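Local atomic coordinates of C alpha-dehydrogenase (Sphingobium sp. SYK-6, PDB entry 4YAC), a protein that binds NADH and, as a short-chain dehydrogenase of the lignin beta-aryl ether cleavage pathway, probably oxidises an alcohol with NAD(+). Residues Val237-Asp240 with Ala241-Asp245; Asp230-Asp233 with Leu234-Val238; Glu169-Arg172 with Val173-Lys177; Thr160-Ala163 with Val164-Leu167; Ala23-Leu26 with Ala27-Gln31. All coordinates share one frame; numbering follows the deposited sequence.

Contact 1 of 5, residues Val237-Asp240 with Ala241-Asp245; sequences VVLD and AVRND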
loop_
_atom_site.group_PDB
_atom_site.type_symbol
_atom_site.label_atom_id
_atom_site.label_comp_id
_atom_site.label_asym_id
_atom_site.label_seq_id
_atom_site.Cartn_x
_atom_site.Cartn_y
_atom_site.Cartn_z
ATOM N N VAL A 237 -7.490 17.687 15.355
ATOM C CA VAL A 237 -7.694 16.243 15.400
ATOM C C VAL A 237 -6.342 15.557 15.547
ATOM O O VAL A 237 -6.191 14.609 16.318
ATOM C CB VAL A 237 -8.414 15.722 14.131
ATOM C CG1 VAL A 237 -8.457 14.191 14.110
ATOM C CG2 VAL A 237 -9.816 16.293 14.044
ATOM N N VAL A 238 -5.362 16.051 14.800
ATOM C CA VAL A 238 -4.015 15.499 14.841
ATOM C C VAL A 238 -3.403 15.708 16.212
ATOM O O VAL A 238 -2.848 14.781 16.799
ATOM C CB VAL A 238 -3.114 16.141 13.770
ATOM C CG1 VAL A 238 -1.635 15.885 14.066
ATOM C CG2 VAL A 238 -3.477 15.604 12.406
ATOM N N LEU A 239 -3.500 16.937 16.709
ATOM C CA LEU A 239 -2.934 17.279 18.006
ATOM C C LEU A 239 -3.448 16.321 19.067
ATOM O O LEU A 239 -2.689 15.803 19.882
ATOM C CB LEU A 239 -3.282 18.718 18.384
ATOM C CG LEU A 239 -2.834 19.160 19.780
ATOM C CD1 LEU A 239 -1.326 19.021 19.938
ATOM C CD2 LEU A 239 -3.271 20.588 20.040
ATOM N N ASP A 240 -4.748 16.073 19.023
ATOM C CA ASP A 240 -5.399 15.214 19.992
ATOM C C ASP A 240 -4.919 13.766 19.864
ATOM O O ASP A 240 -4.778 13.063 20.866
ATOM C CB ASP A 240 -6.916 15.319 19.822
ATOM C CG ASP A 240 -7.652 14.163 20.433
ATOM O OD1 ASP A 240 -7.848 14.159 21.667
ATOM O OD2 ASP A 240 -8.051 13.255 19.675
ATOM N N ALA A 241 -4.640 13.334 18.636
ATOM C CA ALA A 241 -4.149 11.980 18.393
ATOM C C ALA A 241 -2.721 11.799 18.906
ATOM O O ALA A 241 -2.381 10.754 19.461
ATOM C CB ALA A 241 -4.216 11.652 16.903
ATOM N N VAL A 242 -1.886 12.812 18.704
ATOM C CA VAL A 242 -0.506 12.777 19.174
ATOM C C VAL A 242 -0.449 12.731 20.702
ATOM O O VAL A 242 0.283 11.924 21.276
ATOM C CB VAL A 242 0.286 14.002 18.666
ATOM C CG1 VAL A 242 1.682 14.060 19.294
ATOM C CG2 VAL A 242 0.390 13.970 17.154
ATOM N N ARG A 243 -1.220 13.598 21.353
ATOM C CA ARG A 243 -1.249 13.658 22.814
ATOM C C ARG A 243 -1.649 12.321 23.420
ATOM O O ARG A 243 -1.073 11.878 24.416
ATOM C CB ARG A 243 -2.222 14.734 23.301
ATOM C CG ARG A 243 -1.765 16.171 23.108
ATOM C CD ARG A 243 -2.582 17.097 24.000
ATOM N NE ARG A 243 -2.517 18.498 23.594
ATOM C CZ ARG A 243 -1.569 19.353 23.969
ATOM N NH1 ARG A 243 -0.577 18.958 24.757
ATOM N NH2 ARG A 243 -1.614 20.609 23.547
ATOM N N ASN A 244 -2.647 11.688 22.813
ATOM C CA ASN A 244 -3.203 10.448 23.336
ATOM C C ASN A 244 -2.652 9.211 22.636
ATOM O O ASN A 244 -3.094 8.091 22.901
ATOM C CB ASN A 244 -4.726 10.480 23.228
ATOM C CG ASN A 244 -5.343 11.544 24.115
ATOM O OD1 ASN A 244 -5.513 11.339 25.317
ATOM N ND2 ASN A 244 -5.671 12.688 23.530
ATOM N N ASP A 245 -1.681 9.422 21.749
ATOM C CA ASP A 245 -0.959 8.330 21.105
ATOM C C ASP A 245 -1.914 7.374 20.383
ATOM O O ASP A 245 -1.866 6.159 20.584
ATOM C CB ASP A 245 -0.120 7.572 22.143
ATOM C CG ASP A 245 0.911 6.652 21.511
ATOM O OD1 ASP A 245 1.139 6.752 20.287
ATOM O OD2 ASP A 245 1.501 5.831 22.243
#
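Leu239 slips the end of its side chain under the guanidinium group of Arg243, one helical turn further on. CD1 lies over one face of the flat group, 3.9 Å from Arg243 NE, while CD2 of Leu239 comes equally near to Arg243 NH2. The arginine chain runs extended from CG to NE, and its last torsion (chi4 -86°) swings the guanidinium across that line, presenting a face to the leucine. With an alanine in place of Arg243, the methyl groups of Leu239 would probably lose this cover and a gap would open toward Leu4, which both side chains touch.

Asp240 and Asn244 form the second pair, their carboxylate and amide planes turned 50° apart. The amide does not use the carboxylate: Asn244 ND2 donates to Asp240 O at 2.8 Å, the acceptor lying close to the amide plane. Asn244 N binds the same oxygen at 3.2 Å, and one carbonyl thus takes two donors. This is the closing turn of helix 231-243, and Asp245, with its positive phi, ends it in a Schellman motif. Asp240 OD2 forms a salt bridge with Arg246.

Val238 and Val242 pack on strand 137-142 of the parallel Rossmann sheet, against Leu140 and His138 respectively. Val238 CG1 stands 4.2 Å from Val242 CG2, a methyl that also rests 3.4 Å from Val238 O.

Contact 2 of 5, residues Asp230-Asp233 with Leu234-Val238; sequences DPVD and LGRVV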
loop_
_atom_site.group_PDB
_atom_site.type_symbol
_atom_site.label_atom_id
_atom_site.label_comp_id
_atom_site.label_asym_id
_atom_site.label_seq_id
_atom_site.Cartn_x
_atom_site.Cartn_y
_atom_site.Cartn_z
ATOM N N ASP A 230 -11.656 21.903 7.487
ATOM C CA ASP A 230 -10.804 23.062 7.715
ATOM C C ASP A 230 -9.437 22.577 8.201
ATOM O O ASP A 230 -9.366 21.758 9.114
ATOM C CB ASP A 230 -11.431 24.019 8.728
ATOM C CG ASP A 230 -10.695 25.339 8.806
ATOM O OD1 ASP A 230 -9.802 25.472 9.665
ATOM O OD2 ASP A 230 -11.003 26.242 7.999
ATOM N N PRO A 231 -8.346 23.068 7.581
ATOM C CA PRO A 231 -7.004 22.593 7.953
ATOM C C PRO A 231 -6.693 22.767 9.438
ATOM O O PRO A 231 -6.050 21.901 10.035
ATOM C CB PRO A 231 -6.076 23.462 7.097
ATOM C CG PRO A 231 -6.899 23.836 5.920
ATOM C CD PRO A 231 -8.297 23.989 6.431
ATOM N N VAL A 232 -7.145 23.864 10.033
ATOM C CA VAL A 232 -6.910 24.078 11.451
ATOM C C VAL A 232 -7.707 23.054 12.254
ATOM O O VAL A 232 -7.192 22.478 13.210
ATOM C CB VAL A 232 -7.273 25.520 11.870
ATOM C CG1 VAL A 232 -7.426 25.637 13.384
ATOM C CG2 VAL A 232 -6.203 26.484 11.369
ATOM N N ASP A 233 -8.952 22.810 11.852
ATOM C CA ASP A 233 -9.779 21.810 12.522
ATOM C C ASP A 233 -9.129 20.430 12.454
ATOM O O ASP A 233 -9.052 19.726 13.460
ATOM C CB ASP A 233 -11.181 21.754 11.907
ATOM C CG ASP A 233 -12.025 22.969 12.252
ATOM O OD1 ASP A 233 -11.635 23.739 13.153
ATOM O OD2 ASP A 233 -13.091 23.148 11.625
ATOM N N LEU A 234 -8.660 20.043 11.272
ATOM C CA LEU A 234 -7.993 18.754 11.122
ATOM C C LEU A 234 -6.680 18.750 11.892
ATOM O O LEU A 234 -6.223 17.705 12.354
ATOM C CB LEU A 234 -7.728 18.434 9.644
ATOM C CG LEU A 234 -8.283 17.150 9.002
ATOM C CD1 LEU A 234 -7.313 16.660 7.939
ATOM C CD2 LEU A 234 -8.578 16.019 9.981
ATOM N N GLY A 235 -6.074 19.925 12.028
ATOM C CA GLY A 235 -4.860 20.062 12.810
ATOM C C GLY A 235 -5.109 19.728 14.270
ATOM O O GLY A 235 -4.259 19.139 14.936
ATOM N N ARG A 236 -6.281 20.098 14.770
ATOM C CA ARG A 236 -6.630 19.818 16.155
ATOM C C ARG A 236 -6.926 18.337 16.368
ATOM O O ARG A 236 -6.646 17.794 17.435
ATOM C CB ARG A 236 -7.822 20.675 16.583
ATOM C CG ARG A 236 -7.449 22.133 16.724
ATOM C CD ARG A 236 -8.644 23.027 16.969
ATOM N NE ARG A 236 -8.200 24.386 17.275
ATOM C CZ ARG A 236 -8.747 25.501 16.797
ATOM N NH1 ARG A 236 -9.786 25.459 15.973
ATOM N NH2 ARG A 236 -8.244 26.675 17.154
ATOM N N VAL A 237 -7.490 17.687 15.355
ATOM C CA VAL A 237 -7.694 16.243 15.400
ATOM C C VAL A 237 -6.342 15.557 15.547
ATOM O O VAL A 237 -6.191 14.609 16.318
ATOM C CB VAL A 237 -8.414 15.722 14.131
ATOM C CG1 VAL A 237 -8.457 14.191 14.110
ATOM C CG2 VAL A 237 -9.816 16.293 14.044
ATOM N N VAL A 238 -5.362 16.051 14.800
ATOM C CA VAL A 238 -4.015 15.499 14.841
ATOM C C VAL A 238 -3.403 15.708 16.212
ATOM O O VAL A 238 -2.848 14.781 16.799
ATOM C CB VAL A 238 -3.114 16.141 13.770
ATOM C CG1 VAL A 238 -1.635 15.885 14.066
ATOM C CG2 VAL A 238 -3.477 15.604 12.406
#
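Leu234 N donates to Asp230 O at 2.8 Å in a nearly straight bond that closes the first turn of helix 231-243, which lies ahead of the last strand of the Rossmann-type sheet. Asp230 is the N-cap of this helix: its OD1 accepts from Val232 N at 3.1 Å, a weak capping bond from a poorly ordered side chain. Further along, Arg236 N is held by Val232 O at 3.0 Å and more weakly by Asp233 O.

The polar end of Arg236 is shared between two carboxylates. Its main partner is Glu29, whose OE2 forms a salt bridge with NE and ties this helix to the chain at the close of helix 17-28. Within the turn, Asp233 OD1 sits at the edge of the guanidinium, near its plane, and makes a long salt bridge of 3.8 Å to Arg236 NH1.

Packing takes over on the flat surface of the same group. Val232 and Arg236 run side by side, and Val232 CG1, placed beside its own carbonyl carbon by chi1 163°, lies over one guanidinium face, toward its rim, 3.5 Å from Arg236 NH1. Both side chains also touch Val25 of helix 17-28. Leu234 turns to another neighbourhood, packing on Leu185 and Pro187 and lying about 4 Å, side chain to side chain, from Val18 of the NADH site. One turn beyond Asp233, Val237 CG2 rests 3.6 Å from Asp233 O.

Contact 3 of 5, residues Glu169-Arg172 with Val173-Lys177; sequences ESLR and VEMPK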
loop_
_atom_site.group_PDB
_atom_site.type_symbol
_atom_site.label_atom_id
_atom_site.label_comp_id
_atom_site.label_asym_id
_atom_site.label_seq_id
_atom_site.Cartn_x
_atom_site.Cartn_y
_atom_site.Cartn_z
ATOM N N GLU A 169 1.626 1.090 9.443
ATOM C CA GLU A 169 1.282 -0.083 10.239
ATOM C C GLU A 169 2.544 -0.856 10.625
ATOM O O GLU A 169 2.582 -1.518 11.664
ATOM C CB GLU A 169 0.310 -0.989 9.480
ATOM C CG GLU A 169 -1.040 -0.344 9.225
ATOM C CD GLU A 169 -2.100 -1.348 8.819
ATOM O OE1 GLU A 169 -2.374 -2.277 9.610
ATOM O OE2 GLU A 169 -2.659 -1.210 7.707
ATOM N N SER A 170 3.579 -0.753 9.793
ATOM C CA SER A 170 4.865 -1.390 10.078
ATOM C C SER A 170 5.598 -0.672 11.208
ATOM O O SER A 170 6.136 -1.307 12.116
ATOM C CB SER A 170 5.734 -1.426 8.821
ATOM O OG SER A 170 5.181 -2.306 7.858
ATOM N N LEU A 171 5.620 0.654 11.146
ATOM C CA LEU A 171 6.188 1.459 12.225
ATOM C C LEU A 171 5.473 1.161 13.538
ATOM O O LEU A 171 6.092 1.098 14.601
ATOM C CB LEU A 171 6.073 2.950 11.896
ATOM C CG LEU A 171 7.290 3.775 11.449
ATOM C CD1 LEU A 171 8.504 2.955 11.057
ATOM C CD2 LEU A 171 6.881 4.671 10.298
ATOM N N ARG A 172 4.162 0.976 13.450
ATOM C CA ARG A 172 3.336 0.730 14.626
ATOM C C ARG A 172 3.802 -0.499 15.405
ATOM O O ARG A 172 3.681 -0.548 16.632
ATOM C CB ARG A 172 1.876 0.561 14.207
ATOM C CG ARG A 172 0.897 0.556 15.362
ATOM C CD ARG A 172 -0.495 0.160 14.911
ATOM N NE ARG A 172 -1.464 0.264 15.999
ATOM C CZ ARG A 172 -2.706 -0.210 15.947
ATOM N NH1 ARG A 172 -3.141 -0.829 14.858
ATOM N NH2 ARG A 172 -3.513 -0.068 16.990
ATOM N N VAL A 173 4.332 -1.488 14.693
ATOM C CA VAL A 173 4.805 -2.719 15.323
ATOM C C VAL A 173 6.131 -2.510 16.051
ATOM O O VAL A 173 6.329 -3.027 17.149
ATOM C CB VAL A 173 4.984 -3.855 14.280
ATOM C CG1 VAL A 173 5.668 -5.079 14.901
ATOM C CG2 VAL A 173 3.646 -4.249 13.684
ATOM N N GLU A 174 7.037 -1.757 15.434
ATOM C CA GLU A 174 8.430 -1.735 15.877
ATOM C C GLU A 174 8.813 -0.523 16.728
ATOM O O GLU A 174 9.822 -0.563 17.431
ATOM C CB GLU A 174 9.353 -1.819 14.654
ATOM C CG GLU A 174 9.174 -3.123 13.872
ATOM C CD GLU A 174 10.199 -3.327 12.771
ATOM O OE1 GLU A 174 11.365 -2.913 12.937
ATOM O OE2 GLU A 174 9.839 -3.922 11.735
ATOM N N MET A 175 8.019 0.542 16.689
ATOM C CA MET A 175 8.399 1.778 17.380
ATOM C C MET A 175 8.062 1.842 18.881
ATOM O O MET A 175 8.766 2.519 19.632
ATOM C CB MET A 175 7.763 2.974 16.671
ATOM C CG MET A 175 8.372 3.273 15.303
ATOM S SD MET A 175 10.152 3.605 15.358
ATOM C CE MET A 175 10.812 2.008 14.886
ATOM N N PRO A 176 6.995 1.155 19.332
ATOM C CA PRO A 176 6.664 1.273 20.760
ATOM C C PRO A 176 7.773 0.851 21.727
ATOM O O PRO A 176 7.852 1.423 22.812
ATOM C CB PRO A 176 5.452 0.356 20.906
ATOM C CG PRO A 176 4.802 0.403 19.578
ATOM C CD PRO A 176 5.930 0.460 18.587
ATOM N N LYS A 177 8.615 -0.109 21.357
ATOM C CA LYS A 177 9.688 -0.533 22.253
ATOM C C LYS A 177 10.755 0.556 22.417
ATOM O O LYS A 177 11.592 0.478 23.316
ATOM C CB LYS A 177 10.330 -1.834 21.758
ATOM C CG LYS A 177 11.000 -1.757 20.400
ATOM C CD LYS A 177 11.649 -3.091 20.048
ATOM C CE LYS A 177 12.391 -3.037 18.722
ATOM N NZ LYS A 177 11.491 -2.717 17.579
#
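Leu171 and Met175 carry the close-packed side of this turn, lying next to each other and pointing the same way, with Leu171 CG 4.0 Å from Met175 CG. The methionine is folded rather than stretched: its chi2 of -58° bends the chain beyond CG, and CG itself rests 3.2 Å from Leu171 O. That oxygen also receives Met175 N at 2.9 Å, almost on the line of the carbonyl bond, so one oxygen takes the backbone N-H and has the base of the side chain against it. Beyond the pair, Val182 of strand 180-185 touches both residues, while Val123 and Met127 of helix 105-133 meet Leu171 and Met175 respectively.

The backbone bonds loosen toward the end of the helix: Val173 N reaches Glu169 O only weakly, at 3.5 Å, and makes a shorter bond to Ser170 O, approaching from above the carbonyl plane. The exposed side belongs to Pro176 and Lys177. Pro176 has no N-H to offer Arg172 O and sets its CD against that oxygen instead, 3.1 Å away, as the chain passes into a 3-10 turn. There Lys177 curls back, and its NZ binds Glu174 O at 2.7 Å on a lone pair.

The long polar side chains serve the dimer: Arg172 forms a salt bridge with Glu265 of the second subunit, and the carboxylate of Glu174 accepts from Thr153 N and Ile100 N of that subunit. The arrangement is the last turn of the crossover helix and the exit from it, in the beta-alpha-beta unit of strand 137-142, helix 155-174 and strand 180-185.

Contact 4 of 5, residues Thr160-Ala163 with Val164-Leu167; sequences TKYA and VRGL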
loop_
_atom_site.group_PDB
_atom_site.type_symbol
_atom_site.label_atom_id
_atom_site.label_comp_id
_atom_site.label_asym_id
_atom_site.label_seq_id
_atom_site.Cartn_x
_atom_site.Cartn_y
_atom_site.Cartn_z
ATOM N N THR A 160 -0.041 4.985 -3.947
ATOM C CA THR A 160 0.904 5.637 -3.032
ATOM C C THR A 160 0.384 5.686 -1.601
ATOM O O THR A 160 1.164 5.599 -0.657
ATOM C CB THR A 160 1.261 7.092 -3.458
ATOM O OG1 THR A 160 0.134 7.965 -3.302
ATOM C CG2 THR A 160 1.772 7.139 -4.892
ATOM N N LYS A 161 -0.924 5.821 -1.428
ATOM C CA LYS A 161 -1.472 5.975 -0.088
ATOM C C LYS A 161 -1.602 4.620 0.603
ATOM O O LYS A 161 -1.416 4.517 1.817
ATOM C CB LYS A 161 -2.814 6.714 -0.149
ATOM C CG LYS A 161 -2.679 8.165 -0.631
ATOM C CD LYS A 161 -1.781 8.999 0.283
ATOM C CE LYS A 161 -1.601 10.424 -0.217
ATOM N NZ LYS A 161 -0.693 11.198 0.682
ATOM N N TYR A 162 -1.884 3.571 -0.161
ATOM C CA TYR A 162 -1.809 2.225 0.385
ATOM C C TYR A 162 -0.388 1.961 0.877
ATOM O O TYR A 162 -0.185 1.412 1.960
ATOM C CB TYR A 162 -2.212 1.185 -0.664
ATOM C CG TYR A 162 -3.653 0.744 -0.570
ATOM C CD1 TYR A 162 -4.677 1.550 -1.049
ATOM C CD2 TYR A 162 -3.993 -0.486 -0.022
ATOM C CE1 TYR A 162 -5.992 1.151 -0.973
ATOM C CE2 TYR A 162 -5.305 -0.892 0.059
ATOM C CZ TYR A 162 -6.300 -0.070 -0.417
ATOM O OH TYR A 162 -7.609 -0.478 -0.338
ATOM N N ALA A 163 0.592 2.382 0.085
ATOM C CA ALA A 163 1.992 2.158 0.423
ATOM C C ALA A 163 2.340 2.731 1.791
ATOM O O ALA A 163 2.870 2.017 2.639
ATOM C CB ALA A 163 2.898 2.758 -0.639
ATOM N N VAL A 164 2.041 4.005 2.019
ATOM C CA VAL A 164 2.450 4.629 3.275
ATOM C C VAL A 164 1.566 4.145 4.419
ATOM O O VAL A 164 1.981 4.193 5.574
ATOM C CB VAL A 164 2.434 6.170 3.199
ATOM C CG1 VAL A 164 3.503 6.651 2.224
ATOM C CG2 VAL A 164 1.064 6.696 2.818
ATOM N N ARG A 165 0.367 3.654 4.116
ATOM C CA ARG A 165 -0.429 2.994 5.148
ATOM C C ARG A 165 0.326 1.771 5.650
ATOM O O ARG A 165 0.407 1.535 6.852
ATOM C CB ARG A 165 -1.808 2.581 4.634
ATOM C CG ARG A 165 -2.516 1.602 5.566
ATOM C CD ARG A 165 -3.877 1.184 5.059
ATOM N NE ARG A 165 -4.413 0.083 5.857
ATOM C CZ ARG A 165 -5.458 -0.661 5.511
ATOM N NH1 ARG A 165 -6.092 -0.433 4.369
ATOM N NH2 ARG A 165 -5.864 -1.643 6.304
ATOM N N GLY A 166 0.867 0.992 4.719
ATOM C CA GLY A 166 1.643 -0.185 5.068
ATOM C C GLY A 166 2.840 0.194 5.914
ATOM O O GLY A 166 3.150 -0.462 6.914
ATOM N N LEU A 167 3.523 1.256 5.502
ATOM C CA LEU A 167 4.678 1.745 6.244
ATOM C C LEU A 167 4.267 2.153 7.653
ATOM O O LEU A 167 4.964 1.851 8.623
ATOM C CB LEU A 167 5.329 2.930 5.525
ATOM C CG LEU A 167 6.466 3.622 6.286
ATOM C CD1 LEU A 167 7.584 2.650 6.628
ATOM C CD2 LEU A 167 7.008 4.783 5.471
#
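Tyr162 and Arg165 bring the two flat groups of this turn together, and they meet at a slant: Tyr162 CE2 lies 4.4 Å from Arg165 NH1, in loose contact rather than a stack. The guanidinium is fixed mainly by others, through a salt bridge from NE to Glu169 and a hydrogen bond from NH1 to Ala147 O, while Arg165 also packs against Tyr162 of the second subunit. The turn belongs to helix 155-174, the crossover helix of a beta-alpha-beta unit in the Rossmann fold. Lys161 follows Tyr157 by four residues, the spacing of the YxxxK motif of short-chain dehydrogenases, and its side chain comes to about 8 Å from the bound NADH.

Regular helical bonds tie the turn together, Arg165 N to Lys161 O at 3.0 Å and Gly166 N to Tyr162 O at 3.0 Å. Gly166 brings no side chain to its place, and Tyr162 of the second subunit packs there; nearby, Ala163 meets its own counterpart across the dimer. Such pairing of this helix with its mate is consistent with the four-helix interface familiar in the family.

On the inward side, Thr160 OG1 is bonded to Tyr157 O and Asn115 ND2, and Val164 leans on Val119 of helix 105-133. The chi1 of Val164, -66°, puts its CG2 in the crowded position between backbone N and carbonyl carbon. That methyl therefore lies against two carbonyl oxygens of the preceding turn, 3.4 Å from Lys161 O and 3.6 Å from Thr160 O.

Contact 5 of 5, residues Ala23-Leu26 with Ala27-Gln31; sequences AKVL and AEEAQ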
loop_
_atom_site.group_PDB
_atom_site.type_symbol
_atom_site.label_atom_id
_atom_site.label_comp_id
_atom_site.label_asym_id
_atom_site.label_seq_id
_atom_site.Cartn_x
_atom_site.Cartn_y
_atom_site.Cartn_z
ATOM N N ALA A 23 0.902 22.718 11.238
ATOM C CA ALA A 23 1.932 23.613 11.760
ATOM C C ALA A 23 1.344 24.701 12.658
ATOM O O ALA A 23 1.880 24.988 13.735
ATOM C CB ALA A 23 2.709 24.244 10.610
ATOM N N LYS A 24 0.244 25.307 12.219
ATOM C CA LYS A 24 -0.388 26.385 12.976
ATOM C C LYS A 24 -0.816 25.915 14.359
ATOM O O LYS A 24 -0.540 26.573 15.367
ATOM C CB LYS A 24 -1.605 26.929 12.230
ATOM C CG LYS A 24 -1.279 27.808 11.042
ATOM C CD LYS A 24 -2.558 28.348 10.407
ATOM C CE LYS A 24 -2.272 29.204 9.183
ATOM N NZ LYS A 24 -3.523 29.694 8.536
ATOM N N VAL A 25 -1.502 24.779 14.398
ATOM C CA VAL A 25 -2.013 24.233 15.651
ATOM C C VAL A 25 -0.873 23.832 16.577
ATOM O O VAL A 25 -0.941 24.064 17.784
ATOM C CB VAL A 25 -2.930 23.014 15.396
ATOM C CG1 VAL A 25 -3.310 22.320 16.702
ATOM C CG2 VAL A 25 -4.185 23.444 14.647
ATOM N N LEU A 26 0.177 23.236 16.022
ATOM C CA LEU A 26 1.298 22.796 16.843
ATOM C C LEU A 26 2.087 23.991 17.388
ATOM O O LEU A 26 2.510 23.988 18.546
ATOM C CB LEU A 26 2.215 21.865 16.039
ATOM C CG LEU A 26 1.570 20.537 15.619
ATOM C CD1 LEU A 26 2.464 19.788 14.638
ATOM C CD2 LEU A 26 1.263 19.668 16.827
ATOM N N ALA A 27 2.264 25.019 16.564
ATOM C CA ALA A 27 3.036 26.198 16.957
ATOM C C ALA A 27 2.272 27.098 17.925
ATOM O O ALA A 27 2.852 27.661 18.860
ATOM C CB ALA A 27 3.438 26.993 15.722
ATOM N N GLU A 28 0.970 27.234 17.701
ATOM C CA GLU A 28 0.164 28.191 18.453
ATOM C C GLU A 28 -0.426 27.575 19.714
ATOM O O GLU A 28 -0.104 28.000 20.822
ATOM C CB GLU A 28 -0.949 28.749 17.568
ATOM C CG GLU A 28 -0.430 29.581 16.408
ATOM C CD GLU A 28 -1.541 30.200 15.584
ATOM O OE1 GLU A 28 -2.260 31.074 16.114
ATOM O OE2 GLU A 28 -1.697 29.810 14.405
ATOM N N GLU A 29 -1.283 26.573 19.550
ATOM C CA GLU A 29 -1.945 25.957 20.698
ATOM C C GLU A 29 -0.980 25.124 21.533
ATOM O O GLU A 29 -0.833 25.346 22.735
ATOM C CB GLU A 29 -3.108 25.074 20.242
ATOM C CG GLU A 29 -4.153 25.799 19.420
ATOM C CD GLU A 29 -5.277 24.886 18.983
ATOM O OE1 GLU A 29 -5.521 23.869 19.667
ATOM O OE2 GLU A 29 -5.911 25.184 17.952
ATOM N N ALA A 30 -0.331 24.157 20.891
ATOM C CA ALA A 30 0.560 23.237 21.591
ATOM C C ALA A 30 1.872 23.897 22.001
ATOM O O ALA A 30 2.617 23.346 22.810
ATOM C CB ALA A 30 0.841 22.024 20.725
ATOM N N GLN A 31 2.158 25.060 21.423
ATOM C CA GLN A 31 3.372 25.810 21.738
ATOM C C GLN A 31 4.642 25.002 21.468
ATOM O O GLN A 31 5.614 25.091 22.216
ATOM C CB GLN A 31 3.345 26.274 23.198
ATOM C CG GLN A 31 2.168 27.175 23.527
ATOM C CD GLN A 31 2.168 27.622 24.976
ATOM O OE1 GLN A 31 1.573 26.977 25.838
ATOM N NE2 GLN A 31 2.844 28.731 25.253
#
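Val25 with Glu29 and Lys24 with Glu28 are neighbours one turn apart in a local contact at the C-terminal end of helix 17-28, the connection between strand 8-12 and strand 33-38 in the first beta-alpha-beta unit of the Rossmann fold. The regular ladder is still intact at Glu28 N, which binds Lys24 O at 2.9 Å. It then widens: Val25 O accepts weakly from Glu29 N but makes a nearly straight bond of 172° with Ala30 N, five residues on, at 3.2 Å. Gln31 leaves the helical conformation with a positive phi.

Lys24 and Glu28 run side by side, yet their charges do not pair, since Lys24 NZ and Glu28 OE2 are 6.1 Å apart. It is the hydrocarbon root of the lysine that meets the acid, Lys24 CB lying 3.6 Å from Glu28 OE2. Both ends turn to Tyr50, the lysine by a cation-pi contact with the ring and the glutamate by a hydrogen bond between OE2 and the Tyr50 hydroxyl.

Glu29 carries its extended chain across Val25, setting CD 4.0 Å from Val25 CG1, while OE2 goes to a salt bridge with Arg236 NE. Replacing Glu29 by an alanine would probably leave Arg236 without this carboxylate and uncover the Val25 methyl beneath it. Ala30 tucks its CB against Leu26 O at 3.4 Å.

Each acid lies against an aliphatic part of the preceding turn and gives its OE2 to a partner outside the turn, which suggests that the polar ends serve mainly to tie this helix end to Tyr50 and to helix 231-243.

Along the chain come contact 5, contact 4, contact 3, contact 2 and contact 1, each on a helix, or at its end, beside the parallel Rossmann sheet. Contacts 1 and 2 share helix 231-243 and overlap at Val237 and Val238, their centres 10 Å apart. Contact 5, on helix 17-28, touches both, with centres 12 and 11 Å away, through packing against Leu239 and the Glu29-Arg236 salt bridge; the three form one patch where two helices meet. Contacts 3 and 4, their centres 15 Å apart, adjoin on helix 155-174 and both reach the second subunit. Contacts 4 and 5 are farthest apart, about 27 Å between centres, whereas contacts 1 and 3 come within about 7 Å at nearest atoms.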